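Local coordinates for putative uncharacterized protein (Coprinopsis cinerea, PDB 3W9A), which probably hydrolyses glycosidic bonds in beta-glucans, acting through the beta-jelly-roll catalytic domain of a glycoside hydrolase family 131 enzyme, at residues A[92-97]-A[220-225]; A[3-8]-A[28-33]. All coordinates share one frame; numbering follows the deposited sequence.

Contact 1 (A[92-97]-A[220-225])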
ATOM      1  N   GLY A  92     -15.039   6.559  12.551  1.00 13.36           N
ATOM      2  CA  GLY A  92     -15.639   7.432  11.566  1.00 13.22           C
ATOM      3  C   GLY A  92     -15.440   6.910  10.166  1.00 13.26           C
ATOM      4  O   GLY A  92     -15.274   5.710   9.964  1.00 13.84           O
ATOM      5  N   ASN A  93     -15.457   7.822   9.206  1.00 13.13           N
ATOM      6  CA  ASN A  93     -15.229   7.504   7.807  1.00 13.63           C
ATOM      7  C   ASN A  93     -13.867   8.050   7.393  1.00 12.80           C
ATOM      8  O   ASN A  93     -13.638   9.251   7.408  1.00 13.37           O
ATOM      9  CB  ASN A  93     -16.373   8.091   6.959  1.00 14.50           C
ATOM     10  CG  ASN A  93     -16.210   7.847   5.471  1.00 14.79           C
ATOM     11  OD1 ASN A  93     -15.595   6.871   5.035  1.00 14.84           O
ATOM     12  ND2 ASN A  93     -16.804   8.719   4.683  1.00 14.98           N
ATOM     13  N   LEU A  94     -12.943   7.154   7.063  1.00 12.30           N
ATOM     14  CA  LEU A  94     -11.574   7.547   6.716  1.00 11.54           C
ATOM     15  C   LEU A  94     -11.200   6.985   5.371  1.00 10.78           C
ATOM     16  O   LEU A  94     -11.727   5.973   4.935  1.00 10.70           O
ATOM     17  CB  LEU A  94     -10.547   7.044   7.760  1.00 11.63           C
ATOM     18  CG  LEU A  94     -10.756   7.502   9.206  1.00 12.18           C
ATOM     19  CD1 LEU A  94      -9.761   6.869  10.157  1.00 12.28           C
ATOM     20  CD2 LEU A  94     -10.693   9.027   9.295  1.00 12.29           C
ATOM     21  N   PHE A  95     -10.246   7.644   4.742  1.00 10.30           N
ATOM     22  CA  PHE A  95      -9.846   7.318   3.388  1.00 10.25           C
ATOM     23  C   PHE A  95      -8.376   7.003   3.399  1.00  9.69           C
ATOM     24  O   PHE A  95      -7.547   7.844   3.762  1.00  9.01           O
ATOM     25  CB  PHE A  95     -10.174   8.484   2.453  1.00 10.15           C
ATOM     26  CG  PHE A  95     -11.643   8.794   2.398  1.00 10.68           C
ATOM     27  CD1 PHE A  95     -12.238   9.611   3.352  1.00 10.80           C
ATOM     28  CD2 PHE A  95     -12.449   8.223   1.414  1.00 11.23           C
ATOM     29  CE1 PHE A  95     -13.601   9.873   3.299  1.00 11.00           C
ATOM     30  CE2 PHE A  95     -13.809   8.485   1.366  1.00 11.14           C
ATOM     31  CZ  PHE A  95     -14.382   9.313   2.304  1.00 11.08           C
ATOM     32  N   TYR A  96      -8.065   5.770   3.029  1.00  9.66           N
ATOM     33  CA  TYR A  96      -6.694   5.302   3.075  1.00  9.76           C
ATOM     34  C   TYR A  96      -6.151   5.396   1.660  1.00 10.14           C
ATOM     35  O   TYR A  96      -6.523   4.581   0.797  1.00 10.17           O
ATOM     36  CB  TYR A  96      -6.635   3.856   3.558  1.00  9.56           C
ATOM     37  CG  TYR A  96      -6.720   3.613   5.048  1.00  9.36           C
ATOM     38  CD1 TYR A  96      -7.750   4.134   5.812  1.00  9.22           C
ATOM     39  CD2 TYR A  96      -5.753   2.822   5.692  1.00  9.18           C
ATOM     40  CE1 TYR A  96      -7.826   3.881   7.176  1.00  9.26           C
ATOM     41  CE2 TYR A  96      -5.823   2.562   7.042  1.00  9.24           C
ATOM     42  CZ  TYR A  96      -6.864   3.084   7.785  1.00  9.23           C
ATOM     43  OH  TYR A  96      -6.909   2.807   9.136  1.00  9.25           O
ATOM     44  N   HIS A  97      -5.293   6.380   1.423  1.00 10.12           N
ATOM     45  CA  HIS A  97      -4.783   6.640   0.070  1.00 10.44           C
ATOM     46  C   HIS A  97      -3.437   5.986  -0.175  1.00 10.58           C
ATOM     47  O   HIS A  97      -2.569   5.935   0.719  1.00 10.72           O
ATOM     48  CB  HIS A  97      -4.571   8.123  -0.163  1.00 10.53           C
ATOM     49  CG  HIS A  97      -5.823   8.922  -0.279  1.00 11.09           C
ATOM     50  ND1 HIS A  97      -6.269   9.421  -1.481  1.00 11.32           N
ATOM     51  CD2 HIS A  97      -6.703   9.350   0.657  1.00 11.33           C
ATOM     52  CE1 HIS A  97      -7.376  10.114  -1.283  1.00 11.64           C
ATOM     53  NE2 HIS A  97      -7.668  10.077   0.003  1.00 11.58           N
ATOM     54  N   VAL A 220       1.124   7.950   0.076  1.00  9.69           N
ATOM     55  CA  VAL A 220       0.418   7.203   1.108  1.00  9.57           C
ATOM     56  C   VAL A 220      -0.029   8.144   2.219  1.00  9.61           C
ATOM     57  O   VAL A 220       0.796   8.853   2.790  1.00  9.38           O
ATOM     58  CB  VAL A 220       1.304   6.091   1.702  1.00  9.75           C
ATOM     59  CG1 VAL A 220       0.503   5.246   2.688  1.00 10.02           C
ATOM     60  CG2 VAL A 220       1.864   5.211   0.591  1.00  9.92           C
ATOM     61  N   TYR A 221      -1.325   8.146   2.521  1.00  9.99           N
ATOM     62  CA  TYR A 221      -1.862   8.911   3.667  1.00 10.36           C
ATOM     63  C   TYR A 221      -3.284   8.487   4.004  1.00 10.70           C
ATOM     64  O   TYR A 221      -3.922   7.736   3.251  1.00 10.93           O
ATOM     65  CB  TYR A 221      -1.799  10.428   3.422  1.00 10.78           C
ATOM     66  CG  TYR A 221      -2.748  11.001   2.361  1.00 11.39           C
ATOM     67  CD1 TYR A 221      -2.435  10.932   1.010  1.00 11.74           C
ATOM     68  CD2 TYR A 221      -3.949  11.628   2.729  1.00 11.69           C
ATOM     69  CE1 TYR A 221      -3.291  11.453   0.037  1.00 12.01           C
ATOM     70  CE2 TYR A 221      -4.805  12.160   1.763  1.00 12.17           C
ATOM     71  CZ  TYR A 221      -4.468  12.071   0.426  1.00 12.41           C
ATOM     72  OH  TYR A 221      -5.312  12.591  -0.520  1.00 12.78           O
ATOM     73  N   ILE A 222      -3.776   8.990   5.129  1.00 10.59           N
ATOM     74  CA  ILE A 222      -5.103   8.678   5.627  1.00 10.80           C
ATOM     75  C   ILE A 222      -5.750   9.995   6.022  1.00 10.64           C
ATOM     76  O   ILE A 222      -5.182  10.764   6.794  1.00 10.08           O
ATOM     77  CB  ILE A 222      -5.043   7.736   6.849  1.00 11.04           C
ATOM     78  CG1 ILE A 222      -4.481   6.363   6.433  1.00 11.26           C
ATOM     79  CG2 ILE A 222      -6.424   7.607   7.502  1.00 11.19           C
ATOM     80  CD1 ILE A 222      -4.068   5.464   7.590  1.00 11.24           C
ATOM     81  N   GLU A 223      -6.906  10.278   5.444  1.00 10.57           N
ATOM     82  CA  GLU A 223      -7.578  11.543   5.685  1.00 10.73           C
ATOM     83  C   GLU A 223      -9.017  11.307   6.126  1.00 11.07           C
ATOM     84  O   GLU A 223      -9.597  10.255   5.897  1.00 10.98           O
ATOM     85  CB  GLU A 223      -7.565  12.382   4.411  1.00 10.78           C
ATOM     86  CG  GLU A 223      -8.419  11.768   3.293  1.00 10.77           C
ATOM     87  CD  GLU A 223      -8.535  12.624   2.068  1.00 10.73           C
ATOM     88  OE1 GLU A 223      -8.343  13.858   2.153  1.00 11.05           O
ATOM     89  OE2 GLU A 223      -8.831  12.048   1.004  1.00 10.83           O
ATOM     90  N   GLU A 224      -9.600  12.312   6.752  1.00 12.02           N
ATOM     91  CA  GLU A 224     -11.037  12.326   6.945  1.00 12.73           C
ATOM     92  C   GLU A 224     -11.696  12.744   5.640  1.00 12.72           C
ATOM     93  O   GLU A 224     -11.037  13.143   4.683  1.00 12.01           O
ATOM     94  CB  GLU A 224     -11.426  13.315   8.038  1.00 13.45           C
ATOM     95  CG  GLU A 224     -10.873  12.973   9.396  1.00 14.13           C
ATOM     96  CD  GLU A 224     -11.161  14.057  10.433  1.00 15.24           C
ATOM     97  OE1 GLU A 224     -10.820  13.825  11.615  1.00 16.09           O
ATOM     98  OE2 GLU A 224     -11.725  15.115  10.074  1.00 14.30           O
ATOM     99  N   GLY A 225     -13.018  12.634   5.602  1.00 14.27           N
ATOM    100  CA  GLY A 225     -13.787  13.154   4.481  1.00 14.59           C
ATOM    101  C   GLY A 225     -13.894  14.675   4.540  1.00 15.70           C
ATOM    102  O   GLY A 225     -13.567  15.282   5.563  1.00 16.27           O
TER
HETATM  103  O   HOH W   1     -14.540  11.794   7.783  1.00 17.97           O
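Phe95 and His97 pair with Glu223 and Tyr221 in an antiparallel beta ladder, where strand 93-101 lies beside strand 213-224 in one sheet of the jelly roll. Phe95-Glu223 and His97-Tyr221 are hydrogen-bonded pairs, and Tyr96-Ile222 between them is a non-hydrogen-bonded pair. In the outer pair His97 N donates to Tyr221 O (2.7 Å) and Tyr221 N returns a bond to His97 O (3.1 Å).

The two faces of the sheet carry different chemistry. On one, the CD1 methyl of Ile222 sits over the Tyr96 ring, 3.4 Å from CE2, in a CH-pi contact, while the Tyr96 hydroxyl is bonded to Leu89 O. On the other, His97 and Tyr221 run alongside each other as an offset stack with ring planes 7° apart. Tyr221 CG lies between its backbone N and carbonyl carbon (chi1 70°), which lays the phenol over the imidazole and brings its OH to 3.3 Å from His97 CE1. The carboxylate of Glu223 comes to the imidazole edge, its plane turned 67° from the ring; His97 NE2 donates to OE2, at a modelled 2.5 Å whose exact length is doubtful. Beyond the ladder, a water bridges Asn93 O and Gly225 N.

Glu223 OE1 is bonded in turn to Thr228 OG1 and Gly1 N, so this largely buried carboxylate is gripped through both oxygens. The stack over one imidazole face and the carboxylate at the imidazole edge would probably limit the rotation of that ring, setting a His-carboxylate and stacked-ring cluster on one face of the sheet against mainly apolar Tyr96-Ile222 contact on the other.

Contact 2 (A[3-8]-A[28-33])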
ATOM      1  N   ILE A   3      -5.832  15.521   7.276  1.00 19.15           N
ATOM      2  CA  ILE A   3      -4.998  14.366   7.200  1.00 18.87           C
ATOM      3  C   ILE A   3      -4.804  13.892   8.619  1.00 18.14           C
ATOM      4  O   ILE A   3      -4.380  14.648   9.487  1.00 19.16           O
ATOM      5  CB  ILE A   3      -3.679  14.669   6.461  1.00 19.32           C
ATOM      6  CG1 ILE A   3      -4.013  15.048   5.004  1.00 19.79           C
ATOM      7  CG2 ILE A   3      -2.749  13.462   6.498  1.00 18.39           C
ATOM      8  CD1 ILE A   3      -2.837  15.506   4.179  1.00 20.86           C
ATOM      9  N   VAL A   4      -5.156  12.634   8.846  1.00 16.41           N
ATOM     10  CA  VAL A   4      -5.054  12.038  10.161  1.00 15.58           C
ATOM     11  C   VAL A   4      -3.648  11.479  10.356  1.00 13.89           C
ATOM     12  O   VAL A   4      -3.076  11.629  11.426  1.00 12.54           O
ATOM     13  CB  VAL A   4      -6.121  10.947  10.368  1.00 16.23           C
ATOM     14  CG1 VAL A   4      -6.092  10.469  11.803  1.00 16.66           C
ATOM     15  CG2 VAL A   4      -7.516  11.481  10.010  1.00 16.57           C
ATOM     16  N   TRP A   5      -3.099  10.858   9.303  1.00 12.36           N
ATOM     17  CA  TRP A   5      -1.729  10.340   9.316  1.00 11.23           C
ATOM     18  C   TRP A   5      -1.145  10.527   7.919  1.00 11.46           C
ATOM     19  O   TRP A   5      -1.806  10.245   6.877  1.00 10.32           O
ATOM     20  CB  TRP A   5      -1.683   8.864   9.761  1.00 10.81           C
ATOM     21  CG  TRP A   5      -0.392   8.153   9.500  1.00 10.02           C
ATOM     22  CD1 TRP A   5       0.716   8.137  10.308  1.00 10.03           C
ATOM     23  CD2 TRP A   5      -0.061   7.362   8.351  1.00  9.55           C
ATOM     24  NE1 TRP A   5       1.707   7.371   9.737  1.00  9.80           N
ATOM     25  CE2 TRP A   5       1.263   6.897   8.527  1.00  9.40           C
ATOM     26  CE3 TRP A   5      -0.755   7.003   7.190  1.00  9.47           C
ATOM     27  CZ2 TRP A   5       1.906   6.079   7.594  1.00  9.20           C
ATOM     28  CZ3 TRP A   5      -0.122   6.188   6.251  1.00  9.39           C
ATOM     29  CH2 TRP A   5       1.203   5.729   6.462  1.00  9.54           C
ATOM     30  N   ASP A   6       0.074  11.044   7.910  1.00 11.59           N
ATOM     31  CA  ASP A   6       0.773  11.373   6.675  1.00 12.32           C
ATOM     32  C   ASP A   6       1.947  10.410   6.462  1.00 11.97           C
ATOM     33  O   ASP A   6       2.940  10.431   7.207  1.00 12.44           O
ATOM     34  CB  ASP A   6       1.222  12.830   6.706  1.00 12.60           C
ATOM     35  CG  ASP A   6       1.634  13.349   5.339  1.00 13.00           C
ATOM     36  OD1 ASP A   6       1.971  12.546   4.456  1.00 12.49           O
ATOM     37  OD2 ASP A   6       1.661  14.578   5.173  1.00 14.22           O
ATOM     38  N   GLY A   7       1.791   9.547   5.461  1.00 11.75           N
ATOM     39  CA  GLY A   7       2.823   8.588   5.055  1.00 11.29           C
ATOM     40  C   GLY A   7       3.767   9.095   3.981  1.00 11.28           C
ATOM     41  O   GLY A   7       4.429   8.295   3.298  1.00 11.33           O
ATOM     42  N   SER A   8       3.838  10.417   3.817  1.00 11.43           N
ATOM     43  CA  SER A   8       4.794  11.031   2.900  1.00 11.50           C
ATOM     44  C   SER A   8       6.162  10.423   3.140  1.00 11.26           C
ATOM     45  O   SER A   8       6.521  10.161   4.280  1.00 11.29           O
ATOM     46  CB  SER A   8       4.883  12.537   3.156  1.00 11.64           C
ATOM     47  OG  SER A   8       6.052  13.060   2.548  1.00 11.72           O
ATOM     48  N   GLY A  28       9.206   8.766  13.841  1.00 12.28           N
ATOM     49  CA  GLY A  28       8.798   8.872  12.450  1.00 11.80           C
ATOM     50  C   GLY A  28       7.368   8.419  12.249  1.00 11.48           C
ATOM     51  O   GLY A  28       6.576   8.350  13.191  1.00 10.92           O
ATOM     52  N   THR A  29       7.037   8.103  11.006  1.00 11.07           N
ATOM     53  CA  THR A  29       5.665   7.763  10.658  1.00 10.94           C
ATOM     54  C   THR A  29       5.420   6.296  10.298  1.00 10.41           C
ATOM     55  O   THR A  29       4.301   5.922  10.023  1.00 10.89           O
ATOM     56  CB  THR A  29       5.225   8.632   9.473  1.00 10.82           C
ATOM     57  OG1 THR A  29       6.295   8.694   8.518  1.00 10.72           O
ATOM     58  CG2 THR A  29       4.865  10.065   9.964  1.00 10.74           C
ATOM     59  N   TYR A  30       6.459   5.482  10.292  1.00 10.25           N
ATOM     60  CA  TYR A  30       6.357   4.081   9.860  1.00 10.11           C
ATOM     61  C   TYR A  30       7.079   3.125  10.799  1.00 10.10           C
ATOM     62  O   TYR A  30       8.245   3.338  11.131  1.00 10.39           O
ATOM     63  CB  TYR A  30       6.986   3.923   8.483  1.00  9.90           C
ATOM     64  CG  TYR A  30       6.165   4.435   7.330  1.00  9.73           C
ATOM     65  CD1 TYR A  30       5.122   3.676   6.806  1.00  9.76           C
ATOM     66  CD2 TYR A  30       6.457   5.644   6.720  1.00  9.66           C
ATOM     67  CE1 TYR A  30       4.380   4.129   5.715  1.00  9.66           C
ATOM     68  CE2 TYR A  30       5.717   6.092   5.628  1.00  9.44           C
ATOM     69  CZ  TYR A  30       4.690   5.322   5.133  1.00  9.30           C
ATOM     70  OH  TYR A  30       3.948   5.744   4.062  1.00  9.03           O
ATOM     71  N   GLN A  31       6.385   2.054  11.182  1.00  9.92           N
ATOM     72  CA  GLN A  31       6.987   0.955  11.936  1.00  9.68           C
ATOM     73  C   GLN A  31       7.645   0.006  10.947  1.00  9.71           C
ATOM     74  O   GLN A  31       7.073  -0.326   9.915  1.00  9.53           O
ATOM     75  CB  GLN A  31       5.961   0.201  12.730  1.00  9.59           C
ATOM     76  CG  GLN A  31       5.046   1.066  13.561  1.00  9.68           C
ATOM     77  CD  GLN A  31       4.119   0.270  14.439  1.00  9.71           C
ATOM     78  OE1 GLN A  31       3.702  -0.834  14.101  1.00  9.95           O
ATOM     79  NE2 GLN A  31       3.758   0.846  15.555  1.00  9.91           N
ATOM     80  N   TRP A  32       8.845  -0.437  11.277  1.00  9.47           N
ATOM     81  CA  TRP A  32       9.607  -1.246  10.343  1.00  9.57           C
ATOM     82  C   TRP A  32      10.166  -2.435  11.134  1.00  9.45           C
ATOM     83  O   TRP A  32      11.189  -2.320  11.818  1.00  9.26           O
ATOM     84  CB  TRP A  32      10.686  -0.390   9.722  1.00  9.34           C
ATOM     85  CG  TRP A  32      11.679  -1.093   8.834  1.00  9.26           C
ATOM     86  CD1 TRP A  32      13.023  -0.944   8.854  1.00  9.23           C
ATOM     87  CD2 TRP A  32      11.387  -2.042   7.812  1.00  9.09           C
ATOM     88  NE1 TRP A  32      13.602  -1.740   7.901  1.00  9.51           N
ATOM     89  CE2 TRP A  32      12.611  -2.417   7.236  1.00  9.09           C
ATOM     90  CE3 TRP A  32      10.197  -2.583   7.296  1.00  8.89           C
ATOM     91  CZ2 TRP A  32      12.697  -3.328   6.193  1.00  9.12           C
ATOM     92  CZ3 TRP A  32      10.283  -3.486   6.232  1.00  8.84           C
ATOM     93  CH2 TRP A  32      11.514  -3.844   5.694  1.00  8.85           C
ATOM     94  N   TYR A  33       9.413  -3.527  11.103  1.00  9.37           N
ATOM     95  CA  TYR A  33       9.800  -4.787  11.771  1.00  9.22           C
ATOM     96  C   TYR A  33       9.390  -6.048  10.997  1.00  9.43           C
ATOM     97  O   TYR A  33       9.926  -7.100  11.264  1.00  9.28           O
ATOM     98  CB  TYR A  33       9.247  -4.856  13.199  1.00  9.03           C
ATOM     99  CG  TYR A  33       7.738  -4.901  13.300  1.00  8.74           C
ATOM    100  CD1 TYR A  33       7.060  -6.106  13.400  1.00  8.48           C
ATOM    101  CD2 TYR A  33       6.992  -3.733  13.284  1.00  8.54           C
ATOM    102  CE1 TYR A  33       5.668  -6.147  13.490  1.00  8.69           C
ATOM    103  CE2 TYR A  33       5.607  -3.760  13.377  1.00  8.47           C
ATOM    104  CZ  TYR A  33       4.942  -4.962  13.470  1.00  8.55           C
ATOM    105  OH  TYR A  33       3.556  -4.963  13.556  1.00  8.59           O
TER
HETATM  106  O   HOH W   2       5.413  10.486   6.729  1.00  7.27           O
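Trp5 and Tyr30 meet as an offset edge-to-face pair: the benzo edge of the indole, at CZ2 and CH2, points to one face of the phenol, with the planes 82° apart and Trp5 CH2 3.6 Å from Tyr30 CE1. Each ring also spends its polar atom on a backbone carbonyl of the other segment. Trp5 NE1 donates to Thr29 O (3.0 Å), which lies close to the indole plane and receives the N-H on a lone pair, though the angle at the hydrogen is a bent 143°. The hydroxyl of Tyr30 donates to Gly7 O (2.7 Å), again on a lone pair, and rests 3.2 Å from Gly7 CA.

A phenylalanine in place of Tyr30 would lack this hydroxyl and would probably leave Gly7 O without its donor and the ring tip less firmly fixed against the indole.

Thr29 completes the first shell. Its CG2 methyl lies 3.4 Å from Asp6 O, and its OG1 donates to a water that in turn donates to Asp6 O and Ser8 O, tying three polar atoms of the two segments together. What shapes the receiving backbone is an Asx turn, in which Asp6 OD1 accepts from Ser8 N (2.9 Å). The Trp5 side chain reaches across because its CG is anti to the backbone N (chi1 166°), carrying the indole out toward Thr29.

Further out, Phe9 lies nearly parallel to the Tyr30 ring, and the Thr29 backbone N is bonded to the hydroxyl of Tyr12. Val4 and Trp5 form a classic beta bulge opposite Ile222 of strand 213-224, and both Trp5 and Tyr30 touch Val220 of that strand. Trp5 also touches Pro83 and Tyr30 touches Leu81, so the pair lies between strands 213-224 and 77-83, which belong to different sheets.

Strand 213-224 connects the contacts: its end belongs to contact 1, and strand 3-6 of contact 2 pairs beside it. Ile222 probably exchanges backbone hydrogen bonds with strand 3-6, Ile222 O lying 2.8 Å from Val4 N. Contact 1 is mostly buried and joins neighbours within a single sheet, so main-chain pairing sets the frame and side chains sort onto two faces. Contact 2 is only partly buried and links strands of different sheets; with no ladder between them, side-chain donors reach backbone carbonyls. Aromatic contact serves both, as a near-parallel stack in contact 1 and edge-to-face in contact 2. Val220 packs against the Tyr30 hydroxyl, so the contacts touch directly.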